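Local coordinates for phospholyase (PDB 5G4I), which acts as a pyridoxal-phosphate-dependent phospholyase of the class III aminotransferase family that probably eliminates phosphate from ethanolamine phosphate, at residues Gln37-Val42 / Gly398-Arg403; Ala100-Ser105 / Ala321-Leu326; Arg113-Asn118 / Asn124-Arg129; Leu411-Pro416 / Gly429-Ser434. All blocks are in the same frame, centred on the assembly; numbering follows the deposited sequence.

Contact 1 (Gln37-Val42 / Gly398-Arg403)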
# COMPACT_ATOMS: atom_id res chain seq x y z
N GLN A 37 -28.69 6.36 7.05
CA GLN A 37 -28.68 5.09 7.74
C GLN A 37 -27.63 4.19 7.01
O GLN A 37 -27.91 3.74 5.87
CB GLN A 37 -30.07 4.36 7.81
CG GLN A 37 -30.10 3.12 8.65
CD GLN A 37 -30.23 3.33 10.21
OE1 GLN A 37 -29.36 3.01 10.99
NE2 GLN A 37 -31.37 3.82 10.60
N PRO A 38 -26.45 3.98 7.63
CA PRO A 38 -25.47 3.13 6.92
C PRO A 38 -26.08 1.80 6.48
O PRO A 38 -26.85 1.18 7.25
CB PRO A 38 -24.42 2.91 7.97
CG PRO A 38 -24.35 4.29 8.71
CD PRO A 38 -25.87 4.59 8.85
N LEU A 39 -25.67 1.29 5.32
CA LEU A 39 -26.19 0.07 4.74
C LEU A 39 -25.20 -1.09 4.98
O LEU A 39 -23.99 -0.88 4.64
CB LEU A 39 -26.38 0.14 3.18
CG LEU A 39 -27.58 0.80 2.58
CD1 LEU A 39 -27.42 0.54 1.06
CD2 LEU A 39 -28.89 0.20 3.14
N GLU A 40 -25.68 -2.26 5.44
CA GLU A 40 -24.90 -3.46 5.65
C GLU A 40 -25.09 -4.36 4.44
O GLU A 40 -26.17 -4.95 4.21
CB GLU A 40 -25.30 -4.23 6.95
CG GLU A 40 -24.43 -5.44 7.22
CD GLU A 40 -24.78 -6.23 8.48
OE1 GLU A 40 -25.62 -5.69 9.23
OE2 GLU A 40 -24.31 -7.39 8.60
N LEU A 41 -24.05 -4.47 3.57
CA LEU A 41 -24.14 -5.29 2.36
C LEU A 41 -23.47 -6.60 2.55
O LEU A 41 -22.28 -6.65 2.84
CB LEU A 41 -23.56 -4.49 1.14
CG LEU A 41 -24.31 -3.24 0.73
CD1 LEU A 41 -23.70 -2.63 -0.52
CD2 LEU A 41 -25.80 -3.51 0.46
N VAL A 42 -24.23 -7.69 2.44
CA VAL A 42 -23.76 -9.02 2.84
C VAL A 42 -23.36 -9.97 1.71
O VAL A 42 -22.60 -10.95 1.94
CB VAL A 42 -24.80 -9.75 3.78
CG1 VAL A 42 -25.05 -8.86 4.99
CG2 VAL A 42 -26.05 -10.08 3.07
N GLY A 398 -34.08 1.02 -5.00
CA GLY A 398 -33.24 -0.12 -5.28
C GLY A 398 -32.02 0.20 -6.18
O GLY A 398 -31.58 -0.74 -6.86
N VAL A 399 -31.53 1.41 -6.16
CA VAL A 399 -30.36 1.79 -7.06
C VAL A 399 -29.34 2.54 -6.23
O VAL A 399 -29.65 3.56 -5.62
CB VAL A 399 -30.80 2.59 -8.33
CG1 VAL A 399 -29.59 2.77 -9.29
CG2 VAL A 399 -31.96 1.89 -9.06
N LEU A 400 -28.06 2.11 -6.30
CA LEU A 400 -26.96 2.78 -5.60
C LEU A 400 -26.21 3.76 -6.52
O LEU A 400 -25.64 3.32 -7.52
CB LEU A 400 -25.94 1.73 -5.02
CG LEU A 400 -26.55 0.65 -4.15
CD1 LEU A 400 -25.43 -0.35 -3.74
CD2 LEU A 400 -27.28 1.24 -2.97
N ILE A 401 -26.24 5.05 -6.24
CA ILE A 401 -25.52 6.11 -6.89
C ILE A 401 -24.89 7.07 -5.83
O ILE A 401 -25.14 6.92 -4.63
CB ILE A 401 -26.40 6.86 -7.92
CG1 ILE A 401 -27.58 7.57 -7.24
CG2 ILE A 401 -26.82 5.96 -9.09
CD1 ILE A 401 -28.23 8.60 -8.12
N SER A 402 -24.10 7.98 -6.27
CA SER A 402 -23.46 8.96 -5.39
C SER A 402 -23.37 10.35 -6.07
O SER A 402 -24.04 10.69 -7.05
CB SER A 402 -22.09 8.48 -4.92
OG SER A 402 -21.72 9.19 -3.71
N ARG A 403 -22.49 11.23 -5.54
CA ARG A 403 -22.23 12.56 -6.12
C ARG A 403 -20.79 13.02 -6.00
O ARG A 403 -20.02 12.43 -5.17
CB ARG A 403 -23.13 13.63 -5.48
CG ARG A 403 -22.98 13.70 -3.98
CD ARG A 403 -23.74 14.90 -3.36
NE ARG A 403 -23.86 14.79 -1.89
CZ ARG A 403 -24.58 15.66 -1.15
NH1 ARG A 403 -25.19 16.75 -1.71
NH2 ARG A 403 -24.70 15.45 0.16

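Contact 2 (Ala100-Ser105 / Ala321-Leu326)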
# COMPACT_ATOMS: atom_id res chain seq x y z
N ALA A 100 2.80 -8.92 -16.11
CA ALA A 100 3.47 -7.74 -16.62
C ALA A 100 3.39 -7.69 -18.16
O ALA A 100 3.12 -6.64 -18.73
CB ALA A 100 4.94 -7.70 -16.17
N GLU A 101 3.64 -8.81 -18.84
CA GLU A 101 3.48 -8.87 -20.29
C GLU A 101 2.04 -8.52 -20.75
O GLU A 101 1.84 -7.71 -21.73
CB GLU A 101 3.94 -10.25 -20.85
CG GLU A 101 5.46 -10.41 -20.73
CD GLU A 101 5.91 -11.83 -21.07
OE1 GLU A 101 5.15 -12.82 -20.87
OE2 GLU A 101 7.12 -12.01 -21.29
N ALA A 102 1.04 -9.04 -20.07
CA ALA A 102 -0.35 -8.80 -20.43
C ALA A 102 -0.73 -7.31 -20.21
O ALA A 102 -1.40 -6.67 -21.09
CB ALA A 102 -1.34 -9.68 -19.68
N LEU A 103 -0.32 -6.73 -19.07
CA LEU A 103 -0.64 -5.34 -18.82
C LEU A 103 0.11 -4.39 -19.78
O LEU A 103 -0.51 -3.43 -20.32
CB LEU A 103 -0.38 -5.03 -17.32
CG LEU A 103 -0.65 -3.58 -16.89
CD1 LEU A 103 -2.13 -3.24 -17.02
CD2 LEU A 103 -0.22 -3.52 -15.39
N LEU A 104 1.39 -4.69 -20.00
CA LEU A 104 2.17 -3.79 -20.88
C LEU A 104 1.72 -3.88 -22.34
O LEU A 104 1.90 -2.91 -23.11
CB LEU A 104 3.65 -4.04 -20.68
CG LEU A 104 4.27 -3.59 -19.34
CD1 LEU A 104 5.65 -4.18 -19.11
CD2 LEU A 104 4.27 -2.05 -19.23
N SER A 105 1.09 -4.98 -22.73
CA SER A 105 0.55 -5.12 -24.13
C SER A 105 -0.61 -4.13 -24.36
O SER A 105 -1.06 -3.91 -25.47
CB SER A 105 0.07 -6.56 -24.41
OG SER A 105 -1.19 -6.90 -23.76
N ALA A 321 -4.80 -12.67 -9.84
CA ALA A 321 -5.96 -11.81 -9.80
C ALA A 321 -6.01 -10.79 -10.97
O ALA A 321 -7.02 -10.66 -11.70
CB ALA A 321 -6.02 -11.06 -8.50
N GLY A 322 -4.85 -10.11 -11.16
CA GLY A 322 -4.82 -9.12 -12.23
C GLY A 322 -4.92 -9.74 -13.64
O GLY A 322 -5.60 -9.17 -14.52
N LEU A 323 -4.31 -10.94 -13.83
CA LEU A 323 -4.41 -11.62 -15.14
C LEU A 323 -5.88 -12.02 -15.39
O LEU A 323 -6.38 -11.89 -16.53
CB LEU A 323 -3.49 -12.84 -15.14
CG LEU A 323 -2.05 -12.69 -15.52
CD1 LEU A 323 -1.28 -13.95 -14.99
CD2 LEU A 323 -1.98 -12.51 -17.08
N ALA A 324 -6.57 -12.52 -14.35
CA ALA A 324 -8.00 -12.92 -14.53
C ALA A 324 -8.93 -11.79 -14.85
O ALA A 324 -9.89 -11.94 -15.67
CB ALA A 324 -8.46 -13.70 -13.32
N VAL A 325 -8.66 -10.61 -14.30
CA VAL A 325 -9.44 -9.39 -14.64
C VAL A 325 -9.27 -9.04 -16.12
O VAL A 325 -10.28 -8.78 -16.84
CB VAL A 325 -9.12 -8.19 -13.72
CG1 VAL A 325 -9.75 -6.89 -14.24
CG2 VAL A 325 -9.65 -8.53 -12.32
N LEU A 326 -7.99 -8.99 -16.60
CA LEU A 326 -7.77 -8.66 -17.99
C LEU A 326 -8.32 -9.71 -18.94
O LEU A 326 -8.95 -9.37 -19.96
CB LEU A 326 -6.26 -8.46 -18.27
CG LEU A 326 -5.55 -7.19 -17.76
CD1 LEU A 326 -4.01 -7.28 -17.98
CD2 LEU A 326 -6.16 -5.94 -18.35

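Contact 3 (Arg113-Asn118 / Asn124-Arg129)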
# COMPACT_ATOMS: atom_id res chain seq x y z
N ARG A 113 7.78 -0.42 -19.36
CA ARG A 113 8.23 -1.01 -18.10
C ARG A 113 7.20 -0.77 -16.94
O ARG A 113 6.38 0.16 -17.07
CB ARG A 113 9.60 -0.41 -17.67
CG ARG A 113 10.81 -0.77 -18.63
CD ARG A 113 11.13 -2.24 -18.75
NE ARG A 113 12.36 -2.39 -19.61
CZ ARG A 113 12.33 -2.50 -20.93
NH1 ARG A 113 11.23 -2.46 -21.61
NH2 ARG A 113 13.53 -2.56 -21.57
N LEU A 114 7.33 -1.55 -15.86
CA LEU A 114 6.32 -1.54 -14.82
C LEU A 114 7.00 -1.64 -13.44
O LEU A 114 7.94 -2.45 -13.24
CB LEU A 114 5.43 -2.83 -15.04
CG LEU A 114 4.47 -3.40 -14.04
CD1 LEU A 114 3.32 -2.40 -13.95
CD2 LEU A 114 3.80 -4.69 -14.39
N PHE A 115 6.45 -0.88 -12.45
CA PHE A 115 6.63 -1.11 -11.00
C PHE A 115 5.23 -1.52 -10.45
O PHE A 115 4.26 -0.73 -10.57
CB PHE A 115 7.05 0.16 -10.26
CG PHE A 115 8.39 0.76 -10.64
CD1 PHE A 115 8.49 1.69 -11.63
CD2 PHE A 115 9.51 0.41 -9.92
CE1 PHE A 115 9.77 2.27 -11.93
CE2 PHE A 115 10.76 0.96 -10.19
CZ PHE A 115 10.88 1.89 -11.22
N LEU A 116 5.13 -2.66 -9.81
CA LEU A 116 3.86 -3.02 -9.18
C LEU A 116 3.84 -2.48 -7.70
O LEU A 116 4.89 -2.34 -7.04
CB LEU A 116 3.69 -4.55 -9.21
CG LEU A 116 3.27 -5.08 -10.57
CD1 LEU A 116 3.56 -6.58 -10.75
CD2 LEU A 116 1.78 -4.85 -10.85
N THR A 117 2.60 -2.24 -7.20
CA THR A 117 2.37 -1.78 -5.83
C THR A 117 1.11 -2.50 -5.31
O THR A 117 0.55 -3.38 -6.00
CB THR A 117 2.18 -0.23 -5.73
OG1 THR A 117 0.89 0.10 -6.28
CG2 THR A 117 3.34 0.55 -6.36
N ASN A 118 0.64 -2.11 -4.10
CA ASN A 118 -0.56 -2.76 -3.50
C ASN A 118 -1.80 -1.80 -3.46
O ASN A 118 -2.83 -2.13 -2.86
CB ASN A 118 -0.24 -3.33 -2.13
CG ASN A 118 1.02 -4.15 -2.11
OD1 ASN A 118 2.09 -3.65 -1.56
ND2 ASN A 118 1.04 -5.25 -2.73
N ASN A 124 0.88 6.46 -6.78
CA ASN A 124 1.11 7.90 -6.95
C ASN A 124 2.27 8.37 -6.06
O ASN A 124 3.06 9.24 -6.52
CB ASN A 124 -0.16 8.73 -6.66
CG ASN A 124 -1.15 8.74 -7.80
OD1 ASN A 124 -0.74 8.77 -8.97
ND2 ASN A 124 -2.43 8.83 -7.49
N GLU A 125 2.46 7.86 -4.84
CA GLU A 125 3.64 8.18 -4.03
C GLU A 125 4.88 7.85 -4.79
O GLU A 125 5.84 8.69 -4.83
CB GLU A 125 3.59 7.35 -2.71
CG GLU A 125 4.77 7.59 -1.80
CD GLU A 125 4.78 8.88 -1.05
OE1 GLU A 125 3.82 9.65 -1.10
OE2 GLU A 125 5.83 9.15 -0.36
N LEU A 126 4.98 6.65 -5.38
CA LEU A 126 6.19 6.24 -6.14
C LEU A 126 6.38 7.09 -7.37
O LEU A 126 7.55 7.49 -7.67
CB LEU A 126 6.12 4.73 -6.47
CG LEU A 126 7.24 4.18 -7.32
CD1 LEU A 126 8.58 4.31 -6.65
CD2 LEU A 126 6.95 2.67 -7.63
N ALA A 127 5.32 7.35 -8.12
CA ALA A 127 5.48 8.21 -9.32
C ALA A 127 6.03 9.58 -8.96
O ALA A 127 6.90 10.10 -9.72
CB ALA A 127 4.18 8.31 -10.11
N LEU A 128 5.53 10.23 -7.88
CA LEU A 128 6.06 11.58 -7.49
C LEU A 128 7.54 11.44 -7.13
O LEU A 128 8.36 12.36 -7.37
CB LEU A 128 5.23 12.18 -6.33
CG LEU A 128 3.81 12.65 -6.64
CD1 LEU A 128 3.23 13.13 -5.36
CD2 LEU A 128 3.85 13.79 -7.64
N ARG A 129 7.92 10.34 -6.45
CA ARG A 129 9.31 10.08 -6.05
C ARG A 129 10.23 9.90 -7.23
O ARG A 129 11.38 10.53 -7.31
CB ARG A 129 9.33 8.92 -5.02
CG ARG A 129 10.75 8.67 -4.39
CD ARG A 129 10.70 7.54 -3.33
NE ARG A 129 12.09 7.28 -2.87
CZ ARG A 129 12.59 6.10 -2.51
NH1 ARG A 129 11.81 5.05 -2.34
NH2 ARG A 129 13.89 5.97 -2.22

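Contact 4 (Leu411-Pro416 / Gly429-Ser434). With PO4 (phosphate ion), chain D.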
# COMPACT_ATOMS: atom_id res chain seq x y z
N LEU A 411 -24.48 14.42 -9.91
CA LEU A 411 -24.93 13.05 -9.65
C LEU A 411 -24.08 12.13 -10.49
O LEU A 411 -23.87 12.44 -11.66
CB LEU A 411 -26.50 13.06 -9.98
CG LEU A 411 -27.37 12.09 -9.34
CD1 LEU A 411 -27.50 12.34 -7.84
CD2 LEU A 411 -28.71 12.15 -9.99
N LYS A 412 -23.48 11.12 -9.83
CA LYS A 412 -22.44 10.29 -10.43
C LYS A 412 -22.86 8.85 -10.55
O LYS A 412 -23.28 8.24 -9.54
CB LYS A 412 -21.27 10.28 -9.55
CG LYS A 412 -20.10 9.47 -10.04
CD LYS A 412 -19.41 8.82 -8.88
CE LYS A 412 -18.14 9.46 -8.43
NZ LYS A 412 -17.33 8.53 -7.61
N MET A 413 -22.58 8.30 -11.73
CA MET A 413 -22.97 6.88 -12.00
C MET A 413 -21.85 6.18 -12.73
O MET A 413 -21.33 6.74 -13.74
CB MET A 413 -24.12 6.94 -12.85
CG MET A 413 -25.30 7.43 -12.01
SD MET A 413 -26.70 8.22 -12.70
CE MET A 413 -26.83 8.71 -14.39
N ARG A 414 -21.44 5.08 -12.14
CA ARG A 414 -20.13 4.46 -12.45
C ARG A 414 -20.26 3.03 -11.99
O ARG A 414 -19.61 2.62 -11.06
CB ARG A 414 -18.96 5.25 -11.74
CG ARG A 414 -17.51 4.67 -11.92
CD ARG A 414 -16.48 5.15 -10.86
NE ARG A 414 -16.94 4.60 -9.57
CZ ARG A 414 -16.43 4.97 -8.38
NH1 ARG A 414 -15.25 5.65 -8.31
NH2 ARG A 414 -16.86 4.50 -7.22
N PRO A 415 -21.00 2.21 -12.77
CA PRO A 415 -21.25 0.80 -12.34
C PRO A 415 -20.13 -0.18 -12.62
O PRO A 415 -19.23 0.20 -13.45
CB PRO A 415 -22.50 0.43 -13.17
CG PRO A 415 -22.35 1.25 -14.43
CD PRO A 415 -21.80 2.57 -13.97
N PRO A 416 -20.11 -1.38 -12.08
CA PRO A 416 -19.25 -2.47 -12.60
C PRO A 416 -19.31 -2.52 -14.14
O PRO A 416 -20.36 -2.23 -14.75
CB PRO A 416 -19.80 -3.74 -11.92
CG PRO A 416 -20.40 -3.15 -10.62
CD PRO A 416 -21.05 -1.86 -11.02
N GLY A 429 -34.69 4.88 -15.92
CA GLY A 429 -36.18 5.01 -15.67
C GLY A 429 -36.46 5.42 -14.20
O GLY A 429 -37.25 6.33 -13.92
N GLN A 430 -35.73 4.81 -13.26
CA GLN A 430 -35.87 5.26 -11.84
C GLN A 430 -35.38 6.68 -11.65
O GLN A 430 -36.03 7.45 -10.89
CB GLN A 430 -35.15 4.25 -10.92
CG GLN A 430 -35.74 2.90 -10.89
CD GLN A 430 -37.24 2.83 -10.57
OE1 GLN A 430 -37.66 3.26 -9.49
NE2 GLN A 430 -38.06 2.36 -11.51
N LEU A 431 -34.33 7.11 -12.34
CA LEU A 431 -33.83 8.44 -12.23
C LEU A 431 -34.84 9.46 -12.71
O LEU A 431 -35.09 10.50 -12.03
CB LEU A 431 -32.50 8.60 -12.99
CG LEU A 431 -31.89 10.02 -13.04
CD1 LEU A 431 -31.58 10.51 -11.62
CD2 LEU A 431 -30.65 10.05 -13.92
N GLU A 432 -35.46 9.18 -13.88
CA GLU A 432 -36.57 10.06 -14.36
C GLU A 432 -37.74 10.17 -13.40
O GLU A 432 -38.20 11.30 -13.18
CB GLU A 432 -37.09 9.59 -15.71
CG GLU A 432 -36.06 9.82 -16.78
CD GLU A 432 -36.78 10.06 -18.23
OE1 GLU A 432 -37.30 11.18 -18.43
OE2 GLU A 432 -36.71 9.16 -18.97
N LEU A 433 -38.17 9.07 -12.84
CA LEU A 433 -39.24 9.09 -11.86
C LEU A 433 -38.85 9.84 -10.58
O LEU A 433 -39.64 10.63 -9.98
CB LEU A 433 -39.73 7.69 -11.58
CG LEU A 433 -40.39 6.95 -12.79
CD1 LEU A 433 -40.53 5.52 -12.48
CD2 LEU A 433 -41.70 7.60 -13.27
N SER A 434 -37.62 9.65 -10.13
CA SER A 434 -37.10 10.41 -9.00
C SER A 434 -37.07 11.94 -9.25
O SER A 434 -37.49 12.76 -8.37
CB SER A 434 -35.72 9.77 -8.60
OG SER A 434 -35.34 10.32 -7.29
P PO4 D . -14.68 6.53 -4.85
O1 PO4 D . -14.24 6.98 -6.12
O2 PO4 D . -15.18 5.09 -4.78
O3 PO4 D . -16.05 7.20 -4.94
O4 PO4 D . -13.92 6.93 -3.61

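Contact 1 (Gln37-Val42 / Gly398-Arg403)
L400 divides its two methyl groups between L39 and L41. Its CD2 lies 4.1 Å from CD1 of L39. Its other branch, CD1, is 4.3 Å from CD1 of L41. All contact across the two segments is therefore between methyl groups, with no hydrogen bond. The side chains of L39 and L400 approach at a slant, neither end-on nor alongside, and meet through one methyl each. L41, two residues after L39, points the same way. In L400 the first torsion leaves CG beside the backbone N and opposite the carbonyl carbon (chi1 -54°), and the leucine fork opens toward both partners. L39 and L41 take the same kind of first torsion. The backbones stay well apart, with 10.7 Å between the CA atoms of L39 and L400.

Both segments reach a mixed sheet. Strand 41-45 is its outermost strand within this chain. Strands 48-51 and 56-59 lie between it and strand 399-404. The three leucines meet over one side of that sheet, where L49 and Y57 also pack on L400. V399 and I401 instead rest on M394 of helix 384-396. That helix closes in a Schellman motif at G398, just before the strand.

The second subunit completes the surroundings. Y91 of that subunit packs on both L41 and L400, and the backbones of L39 and L41 hydrogen-bond to that subunit. P38 and E40 pack on L92 of the same neighbouring subunit.

Contact 2 (Ala100-Ser105 / Ala321-Leu326)
A102 is met by two leucines of the facing helix. Its CB lies 3.9 Å from CD2 of L323 and 4.0 Å from CD1 of L326. The two methyls come at the small side chain from directions roughly at right angles. L323 and L326 stand three residues apart, close to one helical turn. L323 starts off to one side, and its end bends back to A102. L326 leaves its helix toward the other one. Its first torsion keeps CG beside the backbone N (chi1 -73°), and CD1 extends to the other helix. A longer apolar contact joins CB of L103 to CD1 of L326, at 4.3 Å.

Some of the packing is against backbone. CD1 of L326 is 3.9 Å from N of L103 and about as near the carbonyl carbon of A102. With only a methyl at A102, the leucine can reach the main chain.

The polar bonds lie off this interface. OG of S105 gives a hydrogen bond of 2.7 Å to O of A102, one turn back. The donor sits tilted 29° from the carbonyl plane. E101 forms a salt bridge with R22 of the second subunit.

Further apolar groups surround the pair. Y99 packs on both L323 and L326, and F257 and M264 also touch L326. L103 also packs on L114 of strand 113-117.

The axes of the two short helical segments approach to 10.0 Å, at 39°, running in broadly the same direction. This is helix-on-helix packing at the side of the large domain, where helix 94-104 leads into strand 113-117, outermost within this chain in the central sheet of a fold type I PLP enzyme.

Contact 3 (Arg113-Asn118 / Asn124-Arg129)
F115 lies across the CD2 methyl of L126, which touches it at the root of the ring, at CB and CG. That methyl is 3.6 Å from CB of F115 and 3.8 Å from CG. It is 4.1 Å from CD2 of the ring. The leucine comes in roughly perpendicular to the phenylalanine side chain, and the methyl meets the ring obliquely. L126 holds CG opposite its backbone N (chi1 176°), which carries CD2 over to the strand. The same methyl is 4.4 Å from CG2 of T117, so one branch of the leucine serves two residues. OG1 of T117 is engaged elsewhere, in a hydrogen bond with O of S119.

The segments form a strand-turn-helix unit. Strand 113-117 is outermost in the large mixed sheet within this chain, and helix 120-135 follows after a two-residue turn. G120 and S121, the first residues of the helix, bind pyridoxal phosphate. N124, one turn further along the helix, also lines the cofactor pocket. Its amide is held by T278, H148 and D251.

V292, F302 and F308 pack on the same leucine, while L299 and T294 touch F115. On the other side of the strand, L114 and L116 pack on helix 94-104. The helix also faces the second subunit, where R129 makes a salt bridge with E165 of that subunit.

Contact 4 (Leu411-Pro416 / Gly429-Ser434)
NH1 of R414 gives a 2.8 Å hydrogen bond to O1 of a bound phosphate, with an N-H...O angle of 159°. NH2 gives a second, of 3.0 Å, to O2 at 164°. The phosphate is held by two nitrogens at the edge of the guanidinium, with its phosphorus in the plane of that group. NZ of K412 comes in over one face of the guanidinium, toward its rim, and lies 3.2 Å from O3 of the phosphate. Y61 and Q254, and R90 of the second subunit, also bond to the ion. R414 is braced: NH2 bonds to O of Y61, NH1 to OE1 of Q254, and the Y61 ring makes a cation-pi contact. With an alanine at this position the two charged donors are gone, and the phosphate is likely to be held more weakly on this side, the Y61 ring losing its cation. The ion probably came from the crystallisation liquor, but the site is consistent with a pocket for a phosphate group near the cofactor-binding Q254.

K412 and R414, the latter just past strand 410-413, point to one side. L411 and M413 point to the other, facing helix 421-436 in a strand-loop-helix arrangement. L431 shares its methyls: CD1 lies 3.7 Å from CD2 of L411, and CD2 lies 4.1 Å from CE of M413. L411 and L431 lie side by side, pointing opposite ways, while M413 comes in at an angle. L431 has CG opposite its backbone N (chi1 176°), which sends both methyls toward the strand. L349 of helix 334-355 packs on M413 and L431.

Overall arrangement
Contacts 1 and 4 share a sheet. Strands 399-404 and 410-413 are neighbours in it, and S402 O probably hydrogen-bonds K412 N at 2.9 Å. Contacts 2 and 3 belong to the other large sheet and its helices. They touch where A100 and L103 pack on L114. The two pairs stand apart, with about 31 Å between the centres of contacts 1 and 2. Contacts 1, 3 and 4 are buried, while contact 2 is only partly so. All four are apolar across their segments. Their polar surroundings differ: contact 3 adjoins the cofactor, contact 4 has a phosphate site behind its strand, and contacts 1 and 2 lie away from the annotated sites. Contacts 1 to 3 also reach the second subunit.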